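Local coordinates for protein putative NAD(P)H-flavin oxidoreductase (Streptococcus pyogenes serotype M1, PDB 2HAY) that binds flavin mononucleotide and probably uses it to pass electrons from NADH or NADPH to its substrates, at residues A15-T20 and H209-K214; V22-E27 and Y202-P207; H84-I89 and L198-R203. One frame throughout, in Å; residues are numbered along the deposited sequence.

Contact 1: A15-T20 and H209-K214; sequences ALHFRT and HAQVRK. With FMN (flavin mononucleotide), chain I.
Arg19 starts with CG anti to its backbone N (chi1 -164°), and Arg213 starts with CG beside its own N (chi1 -72°). Both chains bend further out, and their guanidinium groups meet at the phosphate of the flavin mononucleotide. The two NH2 atoms lie 3.0 Å apart. Both are donors, so this is a meeting of like charges, and the phosphate that both bind probably offsets the repulsion. Arg19 NH1 donates to phosphate O2P at 2.9 Å, and its NH2 bonds to both O2P and O3P. Arg213 grips O3P with two nitrogens, NH2 at 2.9 Å and NH1 at 3.2 Å. O3P therefore takes bonds from both arginines. Arg213 NH1 also reaches Val212 O at 2.9 Å, which helps fix the turn of the group. Thr20 OG1 bonds to O1P at 2.9 Å. This is the phosphate end of the flavin pocket, and it draws on two subunits: Leu44 O of the second subunit accepts bonds from both Arg19 NH2 and Arg213 NH2. Arg19 and Thr20 directly follow helix 6-18, whose Leu16 packs on helix 137-162. The 209-214 segment lies in the loop between strands 192-201 and 220-223.

Contact 2: V22-E27 and Y202-P207; sequences VRVYKE and YRLRDP. With SO4 (sulfate ion), chain H.
Tyr25 and Arg203 form a single backbone bridge between two loops of the nitroreductase fold, one after helix 6-18 and one after strand 192-201. Their CA atoms are 4.5 Å apart. Two backbone bonds frame the bridge. Lys26 N donates to Tyr202 O at 2.9 Å, and Leu204 N donates to Val24 O at 3.2 Å with an almost straight N-H...O angle of 174°. Val22 and Tyr25 make the buried side. Val22 CG1 sits over one face of the Tyr25 ring, near the rim, and also touches Arg203 CB at 3.9 Å. The Tyr25 ring brings CD2 to within 3.6 Å of Tyr202 N, which lies near the ring plane. Beyond CB, Arg203 leads off to salt bridges, NH2 with Asp165 and NH1 with Asp206.

The other side packs closely too, but at the surface. Val24 and Leu204 lie side by side and point the same way, with CG1 and CD2 3.6 Å apart. Leu204 CD1 rests on Lys26 CB. Lys26 CG lies between its backbone N and carbonyl carbon (chi1 53°), which brings it against Tyr202 O. Further out, Lys26 CD is 3.5 Å from Arg203 O. A water at each end joins the loops. One donates to both Val24 O and Arg205 O. The other donates to Lys26 O and accepts from Tyr202 N, the latter at 3.0 Å.

Contact 3: H84-I89 and L198-R203; sequences HFILLI and LSLGYR
Leu198 pairs with Ile86 through two backbone hydrogen bonds. Its O accepts from Ile86 N at 2.8 Å, and its N donates to Ile86 O. Leu198 O also lies over one face of the Phe85 ring, toward the rim. The Leu198 CB meets Leu88 CD1 at 4.1 Å, where the two side chains cross obliquely.

Ser199 faces Phe85 as an antiparallel non-hydrogen-bonded pair, with CA atoms 4.5 Å apart. Its CB touches the ring at CE2, 3.7 Å away. Its OG sits between the backbone N and the carbonyl carbon (chi1 53°) and bonds to Tyr25 OH. The Ser199 and Phe85 side chains share a face of the sheet, and both touch Ile169 of strand 165-169. Strands 84-91 and 192-201 are the inner pair of the four antiparallel strands that this chain gives to the sheet of the nitroreductase fold. Strand 54-59 flanks 84-91, and strand 165-169 flanks 192-201.

Leu200 turns to the face that carries His84, Ile86 and Leu198. It forms the next hydrogen-bonded pair, with His84. Leu200 N donates to His84 O at 2.8 Å, and His84 N returns a bond to Leu200 O at 3.1 Å. Leu200 CD1 lies 3.7 Å from Ile86 CD1. On this face Leu200 packs on Ile38 of helix 32-43, and Ile86 packs on Leu39 of the same helix.

How the contacts relate
Contact 3 is the core contact, made of paired strands and mostly buried, largely apolar side chains. Contacts 1 and 2 lie farther out, their centres about 20 and 21 Å from the centre of the chain, and are only partly buried. Contact 1 relies on charge, with its two arginines sharing the cofactor phosphate. Contact 2 is intermediate: a short backbone bridge, with apolar packing and waters at its ends. Contacts 2 and 3 share Tyr202 and Arg203, so the chain runs from the sheet straight into the loop pairing. Arg203 also ties contact 2 to contact 1, with NH2 2.9 Å from Phe18 O, a probable hydrogen bond.

Contact 1: A15-T20 and H209-K214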
loop_
_atom_site.group_PDB
_atom_site.type_symbol
_atom_site.label_atom_id
_atom_site.label_comp_id
_atom_site.label_asym_id
_atom_site.label_seq_id
_atom_site.Cartn_x
_atom_site.Cartn_y
_atom_site.Cartn_z
ATOM N N ALA B 15 11.925 4.737 14.076
ATOM C CA ALA B 15 10.541 4.827 13.605
ATOM C C ALA B 15 9.930 3.460 13.265
ATOM O O ALA B 15 8.776 3.203 13.588
ATOM C CB ALA B 15 10.423 5.763 12.429
ATOM N N LEU B 16 10.724 2.589 12.652
ATOM C CA LEU B 16 10.280 1.226 12.319
ATOM C C LEU B 16 9.950 0.419 13.569
ATOM O O LEU B 16 8.997 -0.339 13.573
ATOM C CB LEU B 16 11.344 0.487 11.491
ATOM C CG LEU B 16 11.620 1.017 10.089
ATOM C CD1 LEU B 16 12.740 0.213 9.450
ATOM C CD2 LEU B 16 10.361 0.933 9.293
ATOM N N HIS B 17 10.732 0.586 14.629
ATOM C CA HIS B 17 10.464 -0.142 15.845
ATOM C C HIS B 17 9.461 0.547 16.779
ATOM O O HIS B 17 8.792 -0.126 17.557
ATOM C CB HIS B 17 11.770 -0.547 16.514
ATOM C CG HIS B 17 12.549 -1.553 15.710
ATOM N ND1 HIS B 17 12.523 -2.908 15.979
ATOM C CD2 HIS B 17 13.343 -1.404 14.619
ATOM C CE1 HIS B 17 13.284 -3.545 15.103
ATOM N NE2 HIS B 17 13.789 -2.654 14.265
ATOM N N PHE B 18 9.324 1.870 16.661
ATOM C CA PHE B 18 8.266 2.630 17.345
ATOM C C PHE B 18 6.847 2.257 16.876
ATOM O O PHE B 18 5.955 2.014 17.716
ATOM C CB PHE B 18 8.475 4.143 17.200
ATOM C CG PHE B 18 7.394 4.979 17.862
ATOM C CD1 PHE B 18 6.452 5.647 17.093
ATOM C CD2 PHE B 18 7.323 5.090 19.258
ATOM C CE1 PHE B 18 5.466 6.417 17.678
ATOM C CE2 PHE B 18 6.323 5.863 19.863
ATOM C CZ PHE B 18 5.394 6.525 19.075
ATOM N N ARG B 19 6.628 2.251 15.559
ATOM C CA ARG B 19 5.295 1.959 15.003
ATOM C C ARG B 19 4.761 0.613 15.460
ATOM O O ARG B 19 5.386 -0.427 15.256
ATOM C CB ARG B 19 5.277 1.992 13.479
ATOM C CG ARG B 19 3.824 2.091 12.911
ATOM C CD ARG B 19 3.614 1.397 11.580
ATOM N NE ARG B 19 4.119 0.032 11.617
ATOM C CZ ARG B 19 3.487 -0.999 12.175
ATOM N NH1 ARG B 19 2.292 -0.826 12.741
ATOM N NH2 ARG B 19 4.062 -2.208 12.181
ATOM N N THR B 20 3.608 0.648 16.106
ATOM C CA THR B 20 2.881 -0.556 16.472
ATOM C C THR B 20 1.408 -0.224 16.283
ATOM O O THR B 20 1.050 0.957 16.207
ATOM C CB THR B 20 3.223 -0.974 17.900
ATOM O OG1 THR B 20 2.582 -2.219 18.211
ATOM C CG2 THR B 20 2.818 0.089 18.910
ATOM N N HIS B 209 2.504 -7.063 24.807
ATOM C CA HIS B 209 3.039 -8.100 23.916
ATOM C C HIS B 209 3.848 -7.475 22.777
ATOM O O HIS B 209 3.265 -6.930 21.831
ATOM C CB HIS B 209 1.914 -8.991 23.357
ATOM C CG HIS B 209 0.975 -9.512 24.401
ATOM N ND1 HIS B 209 1.407 -10.203 25.515
ATOM C CD2 HIS B 209 -0.376 -9.449 24.498
ATOM C CE1 HIS B 209 0.365 -10.534 26.258
ATOM N NE2 HIS B 209 -0.730 -10.088 25.663
ATOM N N ALA B 210 5.177 -7.567 22.874
ATOM C CA ALA B 210 6.091 -7.070 21.835
ATOM C C ALA B 210 5.752 -7.549 20.401
ATOM O O ALA B 210 5.164 -8.619 20.188
ATOM C CB ALA B 210 7.563 -7.387 22.191
ATOM N N GLN B 211 6.114 -6.715 19.436
ATOM C CA GLN B 211 5.901 -6.964 18.008
ATOM C C GLN B 211 6.318 -8.372 17.540
ATOM O O GLN B 211 7.436 -8.820 17.803
ATOM C CB GLN B 211 6.652 -5.879 17.236
ATOM C CG GLN B 211 7.000 -6.189 15.797
ATOM C CD GLN B 211 7.309 -4.932 15.042
ATOM O OE1 GLN B 211 6.398 -4.254 14.545
ATOM N NE2 GLN B 211 8.590 -4.576 14.986
ATOM N N VAL B 212 5.409 -9.063 16.860
ATOM C CA VAL B 212 5.701 -10.360 16.266
ATOM C C VAL B 212 5.713 -10.326 14.725
ATOM O O VAL B 212 4.803 -9.766 14.083
ATOM C CB VAL B 212 4.751 -11.464 16.787
ATOM C CG1 VAL B 212 4.679 -12.646 15.814
ATOM C CG2 VAL B 212 5.197 -11.943 18.161
ATOM N N ARG B 213 6.760 -10.930 14.153
ATOM C CA ARG B 213 6.893 -11.093 12.714
ATOM C C ARG B 213 7.372 -12.504 12.419
ATOM O O ARG B 213 7.901 -13.166 13.310
ATOM C CB ARG B 213 7.844 -10.041 12.123
ATOM C CG ARG B 213 7.299 -8.599 12.076
ATOM C CD ARG B 213 6.153 -8.417 11.076
ATOM N NE ARG B 213 5.676 -7.026 11.006
ATOM C CZ ARG B 213 4.904 -6.445 11.929
ATOM N NH1 ARG B 213 4.473 -7.127 12.993
ATOM N NH2 ARG B 213 4.538 -5.173 11.788
ATOM N N LYS B 214 7.150 -12.974 11.190
ATOM C CA LYS B 214 7.777 -14.205 10.678
ATOM C C LYS B 214 9.293 -14.009 10.674
ATOM O O LYS B 214 9.758 -12.873 10.524
ATOM C CB LYS B 214 7.352 -14.485 9.228
ATOM C CG LYS B 214 5.933 -15.001 9.002
ATOM C CD LYS B 214 5.637 -15.046 7.475
ATOM C CE LYS B 214 4.329 -15.741 7.145
ATOM N NZ LYS B 214 4.065 -15.755 5.693
HETATM N N1 FMN I . -5.801 -3.922 14.061
HETATM C C2 FMN I . -7.053 -3.902 14.697
HETATM O O2 FMN I . -7.147 -4.001 15.944
HETATM N N3 FMN I . -8.214 -3.756 13.927
HETATM C C4 FMN I . -8.170 -3.663 12.538
HETATM O O4 FMN I . -9.190 -3.696 11.839
HETATM C C4A FMN I . -6.932 -3.696 11.893
HETATM N N5 FMN I . -6.906 -3.597 10.502
HETATM C C5A FMN I . -5.692 -3.610 9.819
HETATM C C6 FMN I . -5.691 -3.486 8.428
HETATM C C7 FMN I . -4.488 -3.498 7.732
HETATM C C7M FMN I . -4.507 -3.118 6.276
HETATM C C8 FMN I . -3.269 -3.634 8.430
HETATM C C8M FMN I . -1.989 -3.235 7.767
HETATM C C9 FMN I . -3.273 -3.758 9.831
HETATM C C9A FMN I . -4.494 -3.741 10.540
HETATM N N10 FMN I . -4.536 -3.840 11.954
HETATM C C10 FMN I . -5.748 -3.819 12.647
HETATM C "C1'" FMN I . -3.290 -3.950 12.749
HETATM C "C2'" FMN I . -2.699 -5.365 12.639
HETATM O "O2'" FMN I . -3.300 -6.248 13.574
HETATM C "C3'" FMN I . -1.188 -5.292 12.893
HETATM O "O3'" FMN I . -0.587 -4.411 11.973
HETATM C "C4'" FMN I . -0.462 -6.631 12.841
HETATM O "O4'" FMN I . -1.078 -7.494 13.782
HETATM C "C5'" FMN I . 1.042 -6.443 13.129
HETATM O "O5'" FMN I . 1.319 -5.857 14.410
HETATM P P FMN I . 2.023 -4.415 14.603
HETATM O O1P FMN I . 1.739 -3.920 15.993
HETATM O O2P FMN I . 1.529 -3.451 13.557
HETATM O O3P FMN I . 3.496 -4.449 14.427
#

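Contact 2: V22-E27 and Y202-P207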
loop_
_atom_site.group_PDB
_atom_site.type_symbol
_atom_site.label_atom_id
_atom_site.label_comp_id
_atom_site.label_asym_id
_atom_site.label_seq_id
_atom_site.Cartn_x
_atom_site.Cartn_y
_atom_site.Cartn_z
ATOM N N VAL B 22 -1.859 0.634 17.359
ATOM C CA VAL B 22 -2.296 1.139 18.656
ATOM C C VAL B 22 -3.834 1.208 18.703
ATOM O O VAL B 22 -4.461 1.846 17.860
ATOM C CB VAL B 22 -1.627 2.514 18.991
ATOM C CG1 VAL B 22 -2.263 3.150 20.205
ATOM C CG2 VAL B 22 -0.097 2.351 19.197
ATOM N N ARG B 23 -4.427 0.534 19.679
ATOM C CA ARG B 23 -5.891 0.515 19.809
ATOM C C ARG B 23 -6.444 1.596 20.720
ATOM O O ARG B 23 -7.508 2.159 20.436
ATOM C CB ARG B 23 -6.394 -0.851 20.273
ATOM C CG ARG B 23 -6.051 -1.998 19.303
ATOM C CD ARG B 23 -6.677 -3.342 19.734
ATOM N NE ARG B 23 -6.911 -3.409 21.184
ATOM C CZ ARG B 23 -8.116 -3.395 21.761
ATOM N NH1 ARG B 23 -8.210 -3.439 23.095
ATOM N NH2 ARG B 23 -9.225 -3.346 21.013
ATOM N N VAL B 24 -5.735 1.884 21.807
ATOM C CA VAL B 24 -6.202 2.859 22.793
ATOM C C VAL B 24 -5.263 4.065 22.895
ATOM O O VAL B 24 -4.059 3.919 23.156
ATOM C CB VAL B 24 -6.409 2.221 24.181
ATOM C CG1 VAL B 24 -7.108 3.208 25.108
ATOM C CG2 VAL B 24 -7.225 0.938 24.062
ATOM N N TYR B 25 -5.837 5.248 22.667
ATOM C CA TYR B 25 -5.092 6.500 22.648
ATOM C C TYR B 25 -5.470 7.341 23.847
ATOM O O TYR B 25 -6.567 7.207 24.400
ATOM C CB TYR B 25 -5.377 7.297 21.367
ATOM C CG TYR B 25 -5.089 6.520 20.104
ATOM C CD1 TYR B 25 -6.053 5.683 19.542
ATOM C CD2 TYR B 25 -3.829 6.586 19.497
ATOM C CE1 TYR B 25 -5.776 4.949 18.372
ATOM C CE2 TYR B 25 -3.552 5.873 18.350
ATOM C CZ TYR B 25 -4.527 5.049 17.803
ATOM O OH TYR B 25 -4.240 4.330 16.689
ATOM N N LYS B 26 -4.551 8.209 24.250
ATOM C CA LYS B 26 -4.888 9.218 25.222
ATOM C C LYS B 26 -5.564 10.408 24.553
ATOM O O LYS B 26 -5.770 10.418 23.341
ATOM C CB LYS B 26 -3.688 9.618 26.077
ATOM C CG LYS B 26 -2.470 10.038 25.379
ATOM C CD LYS B 26 -1.329 9.812 26.335
ATOM C CE LYS B 26 -0.181 10.771 26.084
ATOM N NZ LYS B 26 0.875 10.677 27.151
ATOM N N GLU B 27 -5.938 11.387 25.369
ATOM C CA GLU B 27 -6.792 12.477 24.941
ATOM C C GLU B 27 -6.070 13.548 24.118
ATOM O O GLU B 27 -6.701 14.291 23.369
ATOM C CB GLU B 27 -7.495 13.085 26.154
ATOM C CG GLU B 27 -8.878 13.595 25.834
ATOM C CD GLU B 27 -9.736 13.829 27.067
ATOM O OE1 GLU B 27 -10.888 14.258 26.885
ATOM O OE2 GLU B 27 -9.274 13.593 28.210
ATOM N N TYR B 202 -1.753 9.461 20.228
ATOM C CA TYR B 202 -0.631 9.079 21.062
ATOM C C TYR B 202 -1.074 7.941 21.943
ATOM O O TYR B 202 -2.131 8.013 22.577
ATOM C CB TYR B 202 -0.128 10.274 21.879
ATOM C CG TYR B 202 0.258 11.403 20.973
ATOM C CD1 TYR B 202 -0.621 12.474 20.722
ATOM C CD2 TYR B 202 1.488 11.376 20.302
ATOM C CE1 TYR B 202 -0.248 13.509 19.840
ATOM C CE2 TYR B 202 1.867 12.388 19.440
ATOM C CZ TYR B 202 1.006 13.447 19.203
ATOM O OH TYR B 202 1.441 14.423 18.321
ATOM N N ARG B 203 -0.261 6.884 21.971
ATOM C CA ARG B 203 -0.615 5.705 22.728
ATOM C C ARG B 203 -0.844 6.084 24.195
ATOM O O ARG B 203 -0.116 6.907 24.756
ATOM C CB ARG B 203 0.471 4.641 22.604
ATOM C CG ARG B 203 1.764 4.983 23.358
ATOM C CD ARG B 203 2.837 3.964 23.090
ATOM N NE ARG B 203 3.171 3.926 21.671
ATOM C CZ ARG B 203 4.080 3.126 21.124
ATOM N NH1 ARG B 203 4.754 2.280 21.882
ATOM N NH2 ARG B 203 4.314 3.177 19.815
ATOM N N LEU B 204 -1.870 5.488 24.791
ATOM C CA LEU B 204 -2.086 5.565 26.228
ATOM C C LEU B 204 -0.866 4.994 26.955
ATOM O O LEU B 204 -0.341 5.624 27.869
ATOM C CB LEU B 204 -3.359 4.798 26.594
ATOM C CG LEU B 204 -3.970 4.944 27.985
ATOM C CD1 LEU B 204 -4.296 6.403 28.313
ATOM C CD2 LEU B 204 -5.214 4.060 28.083
ATOM N N ARG B 205 -0.421 3.808 26.531
ATOM C CA ARG B 205 0.821 3.188 27.021
ATOM C C ARG B 205 1.413 2.205 25.990
ATOM O O ARG B 205 0.737 1.837 25.023
ATOM C CB ARG B 205 0.587 2.494 28.375
ATOM C CG ARG B 205 0.108 1.031 28.326
ATOM C CD ARG B 205 -1.365 0.895 28.000
ATOM N NE ARG B 205 -1.930 -0.343 28.548
ATOM C CZ ARG B 205 -1.867 -1.539 27.955
ATOM N NH1 ARG B 205 -1.250 -1.693 26.781
ATOM N NH2 ARG B 205 -2.428 -2.591 28.543
ATOM N N ASP B 206 2.667 1.785 26.196
ATOM C CA ASP B 206 3.294 0.777 25.327
ATOM C C ASP B 206 2.608 -0.585 25.563
ATOM O O ASP B 206 2.055 -0.814 26.638
ATOM C CB ASP B 206 4.804 0.664 25.613
ATOM C CG ASP B 206 5.550 2.013 25.536
ATOM O OD1 ASP B 206 5.514 2.706 24.500
ATOM O OD2 ASP B 206 6.217 2.376 26.527
ATOM N N PRO B 207 2.597 -1.361 24.514
ATOM C CA PRO B 207 1.904 -2.625 24.464
ATOM C C PRO B 207 2.594 -3.502 25.404
ATOM O O PRO B 207 3.740 -3.264 25.711
ATOM C CB PRO B 207 2.194 -3.097 23.049
ATOM C CG PRO B 207 3.362 -2.408 22.669
ATOM C CD PRO B 207 3.265 -1.084 23.249
HETATM S S SO4 H . -1.469 -4.674 24.269
HETATM O O1 SO4 H . -2.553 -4.418 23.318
HETATM O O2 SO4 H . -2.019 -5.343 25.444
HETATM O O3 SO4 H . -0.450 -5.535 23.664
HETATM O O4 SO4 H . -0.863 -3.407 24.675
HETATM O O HOH W 1 -2.416 1.870 24.544
HETATM O O HOH W 2 -4.152 10.905 21.202
#

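Contact 3: H84-I89 and L198-R203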
loop_
_atom_site.group_PDB
_atom_site.type_symbol
_atom_site.label_atom_id
_atom_site.label_comp_id
_atom_site.label_asym_id
_atom_site.label_seq_id
_atom_site.Cartn_x
_atom_site.Cartn_y
_atom_site.Cartn_z
ATOM N N HIS B 84 -7.249 11.770 15.725
ATOM C CA HIS B 84 -7.840 11.935 14.396
ATOM C C HIS B 84 -8.102 10.592 13.765
ATOM O O HIS B 84 -7.440 9.595 14.066
ATOM C CB HIS B 84 -6.950 12.754 13.477
ATOM C CG HIS B 84 -6.929 14.217 13.789
ATOM N ND1 HIS B 84 -6.094 14.763 14.736
ATOM C CD2 HIS B 84 -7.619 15.257 13.257
ATOM C CE1 HIS B 84 -6.267 16.072 14.781
ATOM N NE2 HIS B 84 -7.190 16.398 13.899
ATOM N N PHE B 85 -9.069 10.581 12.862
ATOM C CA PHE B 85 -9.484 9.370 12.196
ATOM C C PHE B 85 -9.598 9.702 10.729
ATOM O O PHE B 85 -10.294 10.653 10.363
ATOM C CB PHE B 85 -10.832 8.932 12.746
ATOM C CG PHE B 85 -10.991 7.464 12.809
ATOM C CD1 PHE B 85 -11.475 6.764 11.718
ATOM C CD2 PHE B 85 -10.669 6.774 13.967
ATOM C CE1 PHE B 85 -11.619 5.391 11.769
ATOM C CE2 PHE B 85 -10.810 5.391 14.029
ATOM C CZ PHE B 85 -11.282 4.701 12.935
ATOM N N ILE B 86 -8.899 8.943 9.889
ATOM C CA ILE B 86 -8.850 9.241 8.450
ATOM C C ILE B 86 -9.462 8.123 7.634
ATOM O O ILE B 86 -9.109 6.961 7.813
ATOM C CB ILE B 86 -7.399 9.489 7.963
ATOM C CG1 ILE B 86 -6.866 10.805 8.567
ATOM C CG2 ILE B 86 -7.325 9.499 6.443
ATOM C CD1 ILE B 86 -5.413 11.111 8.211
ATOM N N LEU B 87 -10.373 8.485 6.733
ATOM C CA LEU B 87 -10.982 7.531 5.815
ATOM C C LEU B 87 -10.247 7.568 4.502
ATOM O O LEU B 87 -10.095 8.640 3.927
ATOM C CB LEU B 87 -12.476 7.877 5.572
ATOM C CG LEU B 87 -13.320 8.189 6.802
ATOM C CD1 LEU B 87 -14.731 8.579 6.356
ATOM C CD2 LEU B 87 -13.364 6.999 7.761
ATOM N N LEU B 88 -9.806 6.399 4.034
ATOM C CA LEU B 88 -9.116 6.280 2.731
ATOM C C LEU B 88 -10.152 5.809 1.726
ATOM O O LEU B 88 -10.743 4.735 1.880
ATOM C CB LEU B 88 -7.932 5.310 2.806
ATOM C CG LEU B 88 -6.751 5.743 3.672
ATOM C CD1 LEU B 88 -7.014 5.516 5.194
ATOM C CD2 LEU B 88 -5.509 5.019 3.212
ATOM N N ILE B 89 -10.431 6.659 0.742
ATOM C CA ILE B 89 -11.510 6.429 -0.229
ATOM C C ILE B 89 -10.896 6.158 -1.597
ATOM O O ILE B 89 -9.972 6.891 -2.019
ATOM C CB ILE B 89 -12.459 7.677 -0.322
ATOM C CG1 ILE B 89 -12.932 8.175 1.054
ATOM C CG2 ILE B 89 -13.639 7.453 -1.309
ATOM C CD1 ILE B 89 -13.565 7.134 1.958
ATOM N N LEU B 198 -7.714 4.841 9.087
ATOM C CA LEU B 198 -6.477 4.975 9.840
ATOM C C LEU B 198 -6.766 5.830 11.077
ATOM O O LEU B 198 -7.176 6.971 10.944
ATOM C CB LEU B 198 -5.408 5.662 8.969
ATOM C CG LEU B 198 -4.036 5.911 9.595
ATOM C CD1 LEU B 198 -3.329 4.576 9.912
ATOM C CD2 LEU B 198 -3.223 6.736 8.623
ATOM N N SER B 199 -6.575 5.290 12.274
ATOM C CA SER B 199 -6.613 6.141 13.472
ATOM C C SER B 199 -5.228 6.695 13.771
ATOM O O SER B 199 -4.232 6.041 13.521
ATOM C CB SER B 199 -7.145 5.380 14.687
ATOM O OG SER B 199 -6.414 4.190 14.878
ATOM N N LEU B 200 -5.180 7.913 14.297
ATOM C CA LEU B 200 -3.928 8.539 14.673
ATOM C C LEU B 200 -4.064 9.185 16.069
ATOM O O LEU B 200 -5.161 9.599 16.468
ATOM C CB LEU B 200 -3.491 9.564 13.620
ATOM C CG LEU B 200 -3.544 9.112 12.164
ATOM C CD1 LEU B 200 -4.858 9.615 11.515
ATOM C CD2 LEU B 200 -2.369 9.636 11.399
ATOM N N GLY B 201 -2.953 9.240 16.802
ATOM C CA GLY B 201 -2.948 9.813 18.161
ATOM C C GLY B 201 -1.697 9.425 18.910
ATOM O O GLY B 201 -0.696 9.103 18.313
ATOM N N TYR B 202 -1.753 9.461 20.228
ATOM C CA TYR B 202 -0.631 9.079 21.062
ATOM C C TYR B 202 -1.074 7.941 21.943
ATOM O O TYR B 202 -2.131 8.013 22.577
ATOM C CB TYR B 202 -0.128 10.274 21.879
ATOM C CG TYR B 202 0.258 11.403 20.973
ATOM C CD1 TYR B 202 -0.621 12.474 20.722
ATOM C CD2 TYR B 202 1.488 11.376 20.302
ATOM C CE1 TYR B 202 -0.248 13.509 19.840
ATOM C CE2 TYR B 202 1.867 12.388 19.440
ATOM C CZ TYR B 202 1.006 13.447 19.203
ATOM O OH TYR B 202 1.441 14.423 18.321
ATOM N N ARG B 203 -0.261 6.884 21.971
ATOM C CA ARG B 203 -0.615 5.705 22.728
ATOM C C ARG B 203 -0.844 6.084 24.195
ATOM O O ARG B 203 -0.116 6.907 24.756
ATOM C CB ARG B 203 0.471 4.641 22.604
ATOM C CG ARG B 203 1.764 4.983 23.358
ATOM C CD ARG B 203 2.837 3.964 23.090
ATOM N NE ARG B 203 3.171 3.926 21.671
ATOM C CZ ARG B 203 4.080 3.126 21.124
ATOM N NH1 ARG B 203 4.754 2.280 21.882
ATOM N NH2 ARG B 203 4.314 3.177 19.815
#